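Local structure of gdp-l-fucose synthetase (6AQZ) at residues A[186-198]-A[236-250]. The protein probably catalyses the NADPH-dependent conversion of GDP-4-keto-6-deoxy-D-mannose to GDP-L-fucose. Sequence-based numbering, arbitrary orientation.
Sequences TSVIPTNLFGPHD and QFLYSHDAARMLLWT. With NAP (NADP nicotinamide-adenine-dinucleotide phosphate), chain G.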
ATOM      1  N   THR A 186     -11.241 -13.148   3.308  1.00 39.09           N
ATOM      2  CA  THR A 186     -10.308 -13.829   2.422  1.00 40.93           C
ATOM      3  C   THR A 186     -10.499 -13.261   1.012  1.00 42.29           C
ATOM      4  O   THR A 186     -11.190 -12.257   0.815  1.00 38.22           O
ATOM      5  CB  THR A 186     -10.484 -15.344   2.506  1.00 38.59           C
ATOM      6  OG1 THR A 186      -9.472 -15.971   1.717  1.00 39.75           O
ATOM      7  CG2 THR A 186     -11.864 -15.767   2.017  1.00 38.59           C
ATOM      8  N   SER A 187      -9.847 -13.872   0.024  1.00 37.80           N
ATOM      9  CA  SER A 187      -9.873 -13.305  -1.309  1.00 37.43           C
ATOM     10  C   SER A 187      -9.580 -14.389  -2.324  1.00 36.31           C
ATOM     11  O   SER A 187      -9.014 -15.429  -1.998  1.00 39.13           O
ATOM     12  CB  SER A 187      -8.850 -12.188  -1.451  1.00 38.75           C
ATOM     13  OG  SER A 187      -7.577 -12.776  -1.375  1.00 37.48           O
ATOM     14  N   VAL A 188      -9.938 -14.105  -3.568  1.00 42.05           N
ATOM     15  CA  VAL A 188      -9.657 -14.974  -4.698  1.00 31.77           C
ATOM     16  C   VAL A 188      -8.832 -14.196  -5.698  1.00 33.59           C
ATOM     17  O   VAL A 188      -8.896 -12.963  -5.759  1.00 36.57           O
ATOM     18  CB  VAL A 188     -10.940 -15.502  -5.393  1.00 32.07           C
ATOM     19  CG1 VAL A 188     -11.782 -16.273  -4.439  1.00 32.34           C
ATOM     20  CG2 VAL A 188     -11.723 -14.338  -6.036  1.00 36.42           C
ATOM     21  N   ILE A 189      -8.068 -14.920  -6.501  1.00 35.28           N
ATOM     22  CA  ILE A 189      -7.248 -14.278  -7.522  1.00 34.77           C
ATOM     23  C   ILE A 189      -7.639 -14.880  -8.862  1.00 36.96           C
ATOM     24  O   ILE A 189      -7.071 -15.906  -9.271  1.00 42.89           O
ATOM     25  CB  ILE A 189      -5.750 -14.473  -7.269  1.00 36.86           C
ATOM     26  CG1 ILE A 189      -5.393 -14.263  -5.797  1.00 32.46           C
ATOM     27  CG2 ILE A 189      -4.959 -13.537  -8.149  1.00 39.25           C
ATOM     28  CD1 ILE A 189      -3.930 -14.350  -5.586  1.00 36.43           C
ATOM     29  N   PRO A 190      -8.614 -14.317  -9.558  1.00 40.40           N
ATOM     30  CA  PRO A 190      -8.981 -14.862 -10.863  1.00 42.47           C
ATOM     31  C   PRO A 190      -7.954 -14.452 -11.904  1.00 45.30           C
ATOM     32  O   PRO A 190      -7.265 -13.439 -11.781  1.00 44.92           O
ATOM     33  CB  PRO A 190     -10.364 -14.260 -11.136  1.00 39.99           C
ATOM     34  CG  PRO A 190     -10.401 -13.011 -10.328  1.00 45.04           C
ATOM     35  CD  PRO A 190      -9.506 -13.222  -9.134  1.00 42.68           C
ATOM     36  N   THR A 191      -7.814 -15.304 -12.895  1.00 53.84           N
ATOM     37  CA  THR A 191      -6.994 -15.047 -14.066  1.00 56.16           C
ATOM     38  C   THR A 191      -7.830 -14.254 -15.082  1.00 53.62           C
ATOM     39  O   THR A 191      -8.781 -13.560 -14.708  1.00 50.89           O
ATOM     40  CB  THR A 191      -6.501 -16.380 -14.636  1.00 54.03           C
ATOM     41  OG1 THR A 191      -5.365 -16.160 -15.473  1.00 52.98           O
ATOM     42  CG2 THR A 191      -7.641 -17.120 -15.426  1.00 49.22           C
ATOM     43  N   ASN A 192      -7.433 -14.267 -16.353  1.00 49.58           N
ATOM     44  CA  ASN A 192      -8.197 -13.622 -17.423  1.00 54.55           C
ATOM     45  C   ASN A 192      -9.620 -14.155 -17.528  1.00 49.19           C
ATOM     46  O   ASN A 192      -9.841 -15.300 -17.935  1.00 51.46           O
ATOM     47  CB  ASN A 192      -7.476 -13.810 -18.754  1.00 58.06           C
ATOM     48  CG  ASN A 192      -6.024 -13.399 -18.675  1.00 56.39           C
ATOM     49  OD1 ASN A 192      -5.714 -12.216 -18.625  1.00 56.86           O
ATOM     50  ND2 ASN A 192      -5.128 -14.380 -18.606  1.00 50.27           N
ATOM     51  N   LEU A 193     -10.584 -13.329 -17.178  1.00 44.82           N
ATOM     52  CA  LEU A 193     -11.983 -13.699 -17.267  1.00 47.23           C
ATOM     53  C   LEU A 193     -12.565 -13.303 -18.625  1.00 47.88           C
ATOM     54  O   LEU A 193     -12.106 -12.352 -19.264  1.00 47.03           O
ATOM     55  CB  LEU A 193     -12.792 -13.035 -16.146  1.00 45.54           C
ATOM     56  CG  LEU A 193     -12.408 -13.350 -14.701  1.00 47.05           C
ATOM     57  CD1 LEU A 193     -13.434 -12.769 -13.715  1.00 46.89           C
ATOM     58  CD2 LEU A 193     -12.167 -14.831 -14.482  1.00 43.18           C
ATOM     59  N   PHE A 194     -13.572 -14.055 -19.073  1.00 47.67           N
ATOM     60  CA  PHE A 194     -14.345 -13.640 -20.243  1.00 46.97           C
ATOM     61  C   PHE A 194     -15.780 -14.114 -20.096  1.00 50.95           C
ATOM     62  O   PHE A 194     -16.086 -15.041 -19.334  1.00 52.03           O
ATOM     63  CB  PHE A 194     -13.744 -14.175 -21.556  1.00 43.31           C
ATOM     64  CG  PHE A 194     -13.820 -15.672 -21.690  1.00 49.76           C
ATOM     65  CD1 PHE A 194     -12.896 -16.490 -21.030  1.00 43.57           C
ATOM     66  CD2 PHE A 194     -14.849 -16.273 -22.436  1.00 48.04           C
ATOM     67  CE1 PHE A 194     -12.970 -17.869 -21.146  1.00 46.26           C
ATOM     68  CE2 PHE A 194     -14.943 -17.657 -22.542  1.00 45.41           C
ATOM     69  CZ  PHE A 194     -13.995 -18.454 -21.907  1.00 50.38           C
ATOM     70  N   GLY A 195     -16.666 -13.469 -20.839  1.00 53.71           N
ATOM     71  CA  GLY A 195     -18.041 -13.886 -20.841  1.00 52.83           C
ATOM     72  C   GLY A 195     -19.023 -12.762 -21.049  1.00 54.01           C
ATOM     73  O   GLY A 195     -18.665 -11.625 -21.397  1.00 48.24           O
ATOM     74  N   PRO A 196     -20.296 -13.072 -20.835  1.00 51.11           N
ATOM     75  CA  PRO A 196     -21.340 -12.072 -21.063  1.00 54.30           C
ATOM     76  C   PRO A 196     -21.220 -10.914 -20.087  1.00 54.58           C
ATOM     77  O   PRO A 196     -20.672 -11.045 -18.993  1.00 61.77           O
ATOM     78  CB  PRO A 196     -22.651 -12.858 -20.872  1.00 54.35           C
ATOM     79  CG  PRO A 196     -22.299 -14.119 -20.248  1.00 56.27           C
ATOM     80  CD  PRO A 196     -20.849 -14.410 -20.579  1.00 54.91           C
ATOM     81  N   HIS A 197     -21.728  -9.759 -20.520  1.00 56.60           N
ATOM     82  CA  HIS A 197     -21.717  -8.507 -19.766  1.00 56.87           C
ATOM     83  C   HIS A 197     -20.314  -7.953 -19.546  1.00 42.69           C
ATOM     84  O   HIS A 197     -20.126  -7.083 -18.698  1.00 44.53           O
ATOM     85  CB  HIS A 197     -22.436  -8.667 -18.428  1.00 60.72           C
ATOM     86  CG  HIS A 197     -23.874  -9.042 -18.571  1.00 63.78           C
ATOM     87  ND1 HIS A 197     -24.856  -8.121 -18.862  1.00 65.39           N
ATOM     88  CD2 HIS A 197     -24.499 -10.239 -18.458  1.00 65.63           C
ATOM     89  CE1 HIS A 197     -26.026  -8.735 -18.918  1.00 68.21           C
ATOM     90  NE2 HIS A 197     -25.836 -10.019 -18.674  1.00 68.11           N
ATOM     91  N   ASP A 198     -19.351  -8.403 -20.348  1.00 44.78           N
ATOM     92  CA  ASP A 198     -17.991  -7.894 -20.364  1.00 52.31           C
ATOM     93  C   ASP A 198     -17.961  -6.486 -20.946  1.00 52.96           C
ATOM     94  O   ASP A 198     -18.987  -5.916 -21.320  1.00 54.46           O
ATOM     95  CB  ASP A 198     -17.105  -8.826 -21.179  1.00 55.29           C
ATOM     96  CG  ASP A 198     -15.663  -8.831 -20.710  1.00 50.87           C
ATOM     97  OD1 ASP A 198     -15.240  -7.849 -20.065  1.00 42.88           O
ATOM     98  OD2 ASP A 198     -14.957  -9.816 -21.022  1.00 48.82           O
ATOM     99  N   GLN A 236      -3.878 -18.112 -19.993  1.00 59.67           N
ATOM    100  CA  GLN A 236      -4.926 -18.858 -19.312  1.00 60.03           C
ATOM    101  C   GLN A 236      -6.193 -18.008 -19.285  1.00 61.36           C
ATOM    102  O   GLN A 236      -6.146 -16.845 -18.878  1.00 66.66           O
ATOM    103  CB  GLN A 236      -4.479 -19.210 -17.895  1.00 61.77           C
ATOM    104  CG  GLN A 236      -3.587 -20.436 -17.796  1.00 67.73           C
ATOM    105  CD  GLN A 236      -2.648 -20.398 -16.588  1.00 73.24           C
ATOM    106  OE1 GLN A 236      -2.139 -19.341 -16.201  1.00 73.61           O
ATOM    107  NE2 GLN A 236      -2.463 -21.547 -15.956  1.00 74.07           N
ATOM    108  N   PHE A 237      -7.314 -18.575 -19.740  1.00 56.01           N
ATOM    109  CA  PHE A 237      -8.590 -17.861 -19.842  1.00 49.69           C
ATOM    110  C   PHE A 237      -9.657 -18.610 -19.065  1.00 52.04           C
ATOM    111  O   PHE A 237      -9.871 -19.805 -19.300  1.00 62.54           O
ATOM    112  CB  PHE A 237      -9.056 -17.701 -21.300  1.00 41.76           C
ATOM    113  CG  PHE A 237      -8.170 -16.803 -22.134  1.00 50.46           C
ATOM    114  CD1 PHE A 237      -8.276 -15.420 -22.044  1.00 47.54           C
ATOM    115  CD2 PHE A 237      -7.218 -17.344 -22.991  1.00 55.06           C
ATOM    116  CE1 PHE A 237      -7.474 -14.596 -22.800  1.00 45.67           C
ATOM    117  CE2 PHE A 237      -6.407 -16.532 -23.749  1.00 54.02           C
ATOM    118  CZ  PHE A 237      -6.527 -15.154 -23.650  1.00 51.79           C
ATOM    119  N   LEU A 238     -10.351 -17.908 -18.168  1.00 46.58           N
ATOM    120  CA  LEU A 238     -11.346 -18.533 -17.300  1.00 48.23           C
ATOM    121  C   LEU A 238     -12.721 -17.971 -17.612  1.00 52.10           C
ATOM    122  O   LEU A 238     -12.935 -16.759 -17.506  1.00 45.56           O
ATOM    123  CB  LEU A 238     -11.005 -18.330 -15.819  1.00 50.16           C
ATOM    124  CG  LEU A 238     -11.923 -19.031 -14.815  1.00 46.17           C
ATOM    125  CD1 LEU A 238     -11.913 -20.557 -15.066  1.00 45.88           C
ATOM    126  CD2 LEU A 238     -11.491 -18.702 -13.387  1.00 38.06           C
ATOM    127  N   TYR A 239     -13.646 -18.856 -17.994  1.00 54.31           N
ATOM    128  CA  TYR A 239     -15.033 -18.469 -18.234  1.00 50.06           C
ATOM    129  C   TYR A 239     -15.657 -17.900 -16.970  1.00 47.60           C
ATOM    130  O   TYR A 239     -15.599 -18.516 -15.903  1.00 54.53           O
ATOM    131  CB  TYR A 239     -15.835 -19.688 -18.711  1.00 49.86           C
ATOM    132  CG  TYR A 239     -17.233 -19.412 -19.227  1.00 47.34           C
ATOM    133  CD1 TYR A 239     -17.553 -18.201 -19.833  1.00 48.57           C
ATOM    134  CD2 TYR A 239     -18.226 -20.389 -19.146  1.00 56.00           C
ATOM    135  CE1 TYR A 239     -18.828 -17.960 -20.322  1.00 50.27           C
ATOM    136  CE2 TYR A 239     -19.511 -20.165 -19.640  1.00 58.40           C
ATOM    137  CZ  TYR A 239     -19.808 -18.947 -20.228  1.00 56.26           C
ATOM    138  OH  TYR A 239     -21.071 -18.702 -20.713  1.00 55.21           O
ATOM    139  N   SER A 240     -16.310 -16.748 -17.104  1.00 38.22           N
ATOM    140  CA  SER A 240     -16.864 -16.093 -15.926  1.00 44.64           C
ATOM    141  C   SER A 240     -17.874 -16.966 -15.184  1.00 45.64           C
ATOM    142  O   SER A 240     -17.934 -16.913 -13.951  1.00 45.24           O
ATOM    143  CB  SER A 240     -17.483 -14.758 -16.329  1.00 46.83           C
ATOM    144  OG  SER A 240     -18.583 -14.967 -17.188  1.00 48.56           O
ATOM    145  N   HIS A 241     -18.676 -17.777 -15.890  1.00 46.39           N
ATOM    146  CA  HIS A 241     -19.597 -18.647 -15.157  1.00 47.48           C
ATOM    147  C   HIS A 241     -18.839 -19.693 -14.330  1.00 47.34           C
ATOM    148  O   HIS A 241     -19.228 -20.003 -13.195  1.00 47.43           O
ATOM    149  CB  HIS A 241     -20.575 -19.321 -16.114  1.00 50.77           C
ATOM    150  CG  HIS A 241     -21.522 -18.371 -16.768  1.00 54.58           C
ATOM    151  ND1 HIS A 241     -22.478 -18.777 -17.673  1.00 56.15           N
ATOM    152  CD2 HIS A 241     -21.659 -17.030 -16.650  1.00 53.01           C
ATOM    153  CE1 HIS A 241     -23.167 -17.728 -18.082  1.00 57.24           C
ATOM    154  NE2 HIS A 241     -22.685 -16.654 -17.483  1.00 57.11           N
ATOM    155  N   ASP A 242     -17.744 -20.231 -14.873  1.00 41.67           N
ATOM    156  CA  ASP A 242     -16.900 -21.120 -14.087  1.00 44.68           C
ATOM    157  C   ASP A 242     -16.274 -20.386 -12.897  1.00 48.28           C
ATOM    158  O   ASP A 242     -16.281 -20.899 -11.767  1.00 50.57           O
ATOM    159  CB  ASP A 242     -15.811 -21.718 -14.969  1.00 47.44           C
ATOM    160  CG  ASP A 242     -16.332 -22.706 -15.954  1.00 52.07           C
ATOM    161  OD1 ASP A 242     -17.527 -23.086 -15.878  1.00 57.02           O
ATOM    162  OD2 ASP A 242     -15.518 -23.122 -16.803  1.00 56.87           O
ATOM    163  N   ALA A 243     -15.755 -19.176 -13.124  1.00 44.77           N
ATOM    164  CA  ALA A 243     -15.186 -18.399 -12.022  1.00 48.30           C
ATOM    165  C   ALA A 243     -16.226 -18.152 -10.937  1.00 49.78           C
ATOM    166  O   ALA A 243     -15.907 -18.190  -9.739  1.00 43.50           O
ATOM    167  CB  ALA A 243     -14.635 -17.064 -12.529  1.00 42.72           C
ATOM    168  N   ALA A 244     -17.481 -17.904 -11.347  1.00 40.67           N
ATOM    169  CA  ALA A 244     -18.560 -17.682 -10.390  1.00 42.51           C
ATOM    170  C   ALA A 244     -18.829 -18.922  -9.529  1.00 48.34           C
ATOM    171  O   ALA A 244     -19.163 -18.797  -8.344  1.00 46.30           O
ATOM    172  CB  ALA A 244     -19.837 -17.252 -11.133  1.00 41.44           C
ATOM    173  N   ARG A 245     -18.760 -20.121 -10.123  1.00 40.10           N
ATOM    174  CA  ARG A 245     -18.937 -21.347  -9.349  1.00 45.94           C
ATOM    175  C   ARG A 245     -17.760 -21.569  -8.393  1.00 51.45           C
ATOM    176  O   ARG A 245     -17.952 -21.962  -7.232  1.00 50.74           O
ATOM    177  CB  ARG A 245     -19.117 -22.545 -10.291  1.00 44.62           C
ATOM    178  CG  ARG A 245     -20.451 -22.559 -11.040  1.00 51.48           C
ATOM    179  CD  ARG A 245     -20.688 -23.887 -11.748  1.00 52.34           C
ATOM    180  NE  ARG A 245     -19.782 -24.049 -12.875  1.00 54.74           N
ATOM    181  CZ  ARG A 245     -18.939 -25.061 -13.050  1.00 55.01           C
ATOM    182  NH1 ARG A 245     -18.849 -26.044 -12.155  1.00 58.52           N
ATOM    183  NH2 ARG A 245     -18.177 -25.078 -14.136  1.00 46.84           N
ATOM    184  N   MET A 246     -16.535 -21.308  -8.863  1.00 45.55           N
ATOM    185  CA  MET A 246     -15.364 -21.390  -8.003  1.00 47.46           C
ATOM    186  C   MET A 246     -15.448 -20.374  -6.878  1.00 47.53           C
ATOM    187  O   MET A 246     -15.091 -20.674  -5.727  1.00 45.22           O
ATOM    188  CB  MET A 246     -14.102 -21.157  -8.827  1.00 46.57           C
ATOM    189  CG  MET A 246     -13.993 -22.109  -9.979  1.00 43.40           C
ATOM    190  SD  MET A 246     -12.745 -21.642 -11.181  1.00 53.03           S
ATOM    191  CE  MET A 246     -11.266 -22.300 -10.426  1.00 44.37           C
ATOM    192  N   LEU A 247     -15.923 -19.169  -7.187  1.00 39.66           N
ATOM    193  CA  LEU A 247     -16.087 -18.168  -6.138  1.00 44.12           C
ATOM    194  C   LEU A 247     -17.139 -18.616  -5.135  1.00 42.88           C
ATOM    195  O   LEU A 247     -16.969 -18.438  -3.922  1.00 44.62           O
ATOM    196  CB  LEU A 247     -16.448 -16.806  -6.743  1.00 45.19           C
ATOM    197  CG  LEU A 247     -16.836 -15.609  -5.865  1.00 44.34           C
ATOM    198  CD1 LEU A 247     -15.694 -15.200  -4.887  1.00 37.15           C
ATOM    199  CD2 LEU A 247     -17.164 -14.437  -6.745  1.00 39.95           C
ATOM    200  N   LEU A 248     -18.254 -19.179  -5.624  1.00 47.01           N
ATOM    201  CA  LEU A 248     -19.301 -19.624  -4.710  1.00 49.39           C
ATOM    202  C   LEU A 248     -18.837 -20.799  -3.849  1.00 51.10           C
ATOM    203  O   LEU A 248     -19.125 -20.841  -2.648  1.00 44.21           O
ATOM    204  CB  LEU A 248     -20.569 -19.956  -5.485  1.00 52.42           C
ATOM    205  CG  LEU A 248     -21.207 -18.657  -5.995  1.00 53.90           C
ATOM    206  CD1 LEU A 248     -22.352 -18.935  -6.970  1.00 51.96           C
ATOM    207  CD2 LEU A 248     -21.648 -17.738  -4.859  1.00 47.77           C
ATOM    208  N   TRP A 249     -18.115 -21.753  -4.437  1.00 39.36           N
ATOM    209  CA  TRP A 249     -17.491 -22.789  -3.623  1.00 49.10           C
ATOM    210  C   TRP A 249     -16.610 -22.178  -2.530  1.00 47.42           C
ATOM    211  O   TRP A 249     -16.641 -22.616  -1.376  1.00 49.44           O
ATOM    212  CB  TRP A 249     -16.680 -23.733  -4.517  1.00 39.93           C
ATOM    213  CG  TRP A 249     -15.917 -24.733  -3.751  1.00 50.55           C
ATOM    214  CD1 TRP A 249     -16.309 -25.998  -3.424  1.00 53.04           C
ATOM    215  CD2 TRP A 249     -14.610 -24.560  -3.183  1.00 45.64           C
ATOM    216  NE1 TRP A 249     -15.334 -26.625  -2.687  1.00 51.96           N
ATOM    217  CE2 TRP A 249     -14.275 -25.769  -2.528  1.00 44.83           C
ATOM    218  CE3 TRP A 249     -13.692 -23.502  -3.165  1.00 48.59           C
ATOM    219  CZ2 TRP A 249     -13.059 -25.954  -1.867  1.00 41.78           C
ATOM    220  CZ3 TRP A 249     -12.475 -23.681  -2.493  1.00 49.45           C
ATOM    221  CH2 TRP A 249     -12.179 -24.896  -1.853  1.00 46.56           C
ATOM    222  N   THR A 250     -15.834 -21.153  -2.876  1.00 41.03           N
ATOM    223  CA  THR A 250     -14.960 -20.495  -1.905  1.00 35.64           C
ATOM    224  C   THR A 250     -15.760 -19.921  -0.738  1.00 42.98           C
ATOM    225  O   THR A 250     -15.416 -20.134   0.422  1.00 49.54           O
ATOM    226  CB  THR A 250     -14.133 -19.412  -2.620  1.00 34.47           C
ATOM    227  OG1 THR A 250     -13.282 -20.022  -3.599  1.00 38.48           O
ATOM    228  CG2 THR A 250     -13.267 -18.604  -1.650  1.00 35.15           C
TER
HETATM  229  PA  NAP G 401     -16.206  -4.783 -14.451  1.00 43.59           P
HETATM  230  O1A NAP G 401     -15.483  -3.580 -14.977  1.00 45.52           O
HETATM  231  O2A NAP G 401     -16.860  -5.776 -15.376  1.00 46.25           O
HETATM  232  O5B NAP G 401     -17.354  -4.349 -13.345  1.00 42.91           O
HETATM  233  C5B NAP G 401     -16.693  -3.757 -12.283  1.00 44.44           C
HETATM  234  C4B NAP G 401     -17.777  -3.426 -11.221  1.00 48.12           C
HETATM  235  O4B NAP G 401     -17.298  -2.437 -10.274  1.00 47.41           O
HETATM  236  C3B NAP G 401     -19.110  -2.893 -11.888  1.00 38.76           C
HETATM  237  O3B NAP G 401     -20.222  -3.379 -11.184  1.00 38.01           O
HETATM  238  C2B NAP G 401     -19.036  -1.394 -11.566  1.00 42.65           C
HETATM  239  O2B NAP G 401     -20.222  -0.821 -11.354  1.00 43.89           O
HETATM  240  C1B NAP G 401     -18.369  -1.512 -10.130  1.00 44.66           C
HETATM  241  N9A NAP G 401     -17.840  -0.233  -9.670  1.00 38.77           N
HETATM  242  C8A NAP G 401     -16.746   0.448 -10.163  1.00 40.46           C
HETATM  243  N7A NAP G 401     -16.507   1.611  -9.514  1.00 42.81           N
HETATM  244  C5A NAP G 401     -17.513   1.681  -8.565  1.00 34.38           C
HETATM  245  C6A NAP G 401     -17.801   2.643  -7.601  1.00 40.82           C
HETATM  246  N6A NAP G 401     -16.996   3.774  -7.474  1.00 44.83           N
HETATM  247  N1A NAP G 401     -18.842   2.489  -6.746  1.00 43.61           N
HETATM  248  C2A NAP G 401     -19.564   1.344  -6.934  1.00 47.70           C
HETATM  249  N3A NAP G 401     -19.416   0.337  -7.822  1.00 41.53           N
HETATM  250  C4A NAP G 401     -18.353   0.535  -8.637  1.00 34.16           C
HETATM  251  O3  NAP G 401     -14.958  -5.490 -13.597  1.00 46.07           O
HETATM  252  PN  NAP G 401     -15.025  -7.080 -13.566  1.00 46.23           P
HETATM  253  O1N NAP G 401     -16.306  -7.622 -13.060  1.00 45.12           O
HETATM  254  O2N NAP G 401     -14.246  -7.731 -14.688  1.00 46.93           O
HETATM  255  O5D NAP G 401     -13.950  -7.483 -12.245  1.00 54.00           O
HETATM  256  C5D NAP G 401     -14.514  -7.276 -11.012  1.00 44.12           C
HETATM  257  C4D NAP G 401     -13.463  -7.773 -10.045  1.00 52.03           C
HETATM  258  O4D NAP G 401     -12.780  -8.873 -10.671  1.00 45.40           O
HETATM  259  C3D NAP G 401     -12.374  -6.612  -9.860  1.00 58.51           C
HETATM  260  O3D NAP G 401     -11.999  -6.541  -8.528  1.00 51.91           O
HETATM  261  C2D NAP G 401     -11.213  -7.078 -10.767  1.00 57.91           C
HETATM  262  O2D NAP G 401      -9.963  -6.769 -10.288  1.00 58.93           O
HETATM  263  C1D NAP G 401     -11.379  -8.623 -10.671  1.00 49.92           C
HETATM  264  N1N NAP G 401     -10.684  -9.289 -11.810  1.00 55.58           N
HETATM  265  C2N NAP G 401     -11.188  -9.259 -13.113  1.00 48.01           C
HETATM  266  C3N NAP G 401     -10.493  -9.858 -14.143  1.00 51.45           C
HETATM  267  C7N NAP G 401     -11.042  -9.804 -15.536  1.00 47.96           C
HETATM  268  O7N NAP G 401     -10.422 -10.244 -16.520  1.00 42.82           O
HETATM  269  N7N NAP G 401     -12.299  -9.229 -15.752  1.00 40.82           N
HETATM  270  C4N NAP G 401      -9.200 -10.548 -13.934  1.00 56.85           C
HETATM  271  C5N NAP G 401      -8.733 -10.516 -12.515  1.00 58.35           C
HETATM  272  C6N NAP G 401      -9.446  -9.931 -11.550  1.00 59.32           C
HETATM  273  P2B NAP G 401     -21.078  -0.102 -12.835  1.00 50.14           P
HETATM  274  O1X NAP G 401     -21.387  -1.367 -13.575  1.00 51.94           O
HETATM  275  O2X NAP G 401     -22.249   0.595 -12.139  1.00 55.56           O
HETATM  276  O3X NAP G 401     -19.978   0.763 -13.375  1.00 51.97           O
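Gln236 O takes a nearly straight bond from Asn192 ND2 (2.7 Å, 170° at the hydrogen); the acceptor lies in the plane of the asparagine amide, while the donor is tilted only slightly from the carbonyl plane. Gln236 NE2 instead donates to Ser304 O. At Phe237 the ring carbon CD1 rests on Asn192 CB. Leu238 is gripped through its backbone: its N gives a straight bond to Asn192 O (2.7 Å), and its O receives the bent, longer one from Phe194 N (3.2 Å). Its CB packs on Thr191 CG2 at 3.6 Å. The two backbone bonds join parallel strands 184-194 and 234-239 in the sheet of the NADP-binding Rossmann-type domain, and Leu193 N, beside them, donates to the nicotinamide amide oxygen O7N (3.2 Å). Tyr239 sets its CA over one face of the Phe194 ring, a CH-pi contact. Phe194 CG sits between its own backbone N and carbonyl carbon (chi1 67°), which brings the ring against the Tyr239 backbone; the two rings, planes 29° apart, are slid so far that they barely overlap. Tyr239 OH is hydrogen-bonded to Glu327 OE1. Ser240 N, in the first turn of helix 240-253, donates to Phe194 O (2.8 Å), and Ser240 OG adds a weak bond to the same oxygen. His241 NE2 approaches Pro196 CG. Further along, Ala243 CB meets Leu193 CD2, whereas Leu247 CD1 and Thr250 CG2 both touch Val188 CG1, the latter at 3.9 Å.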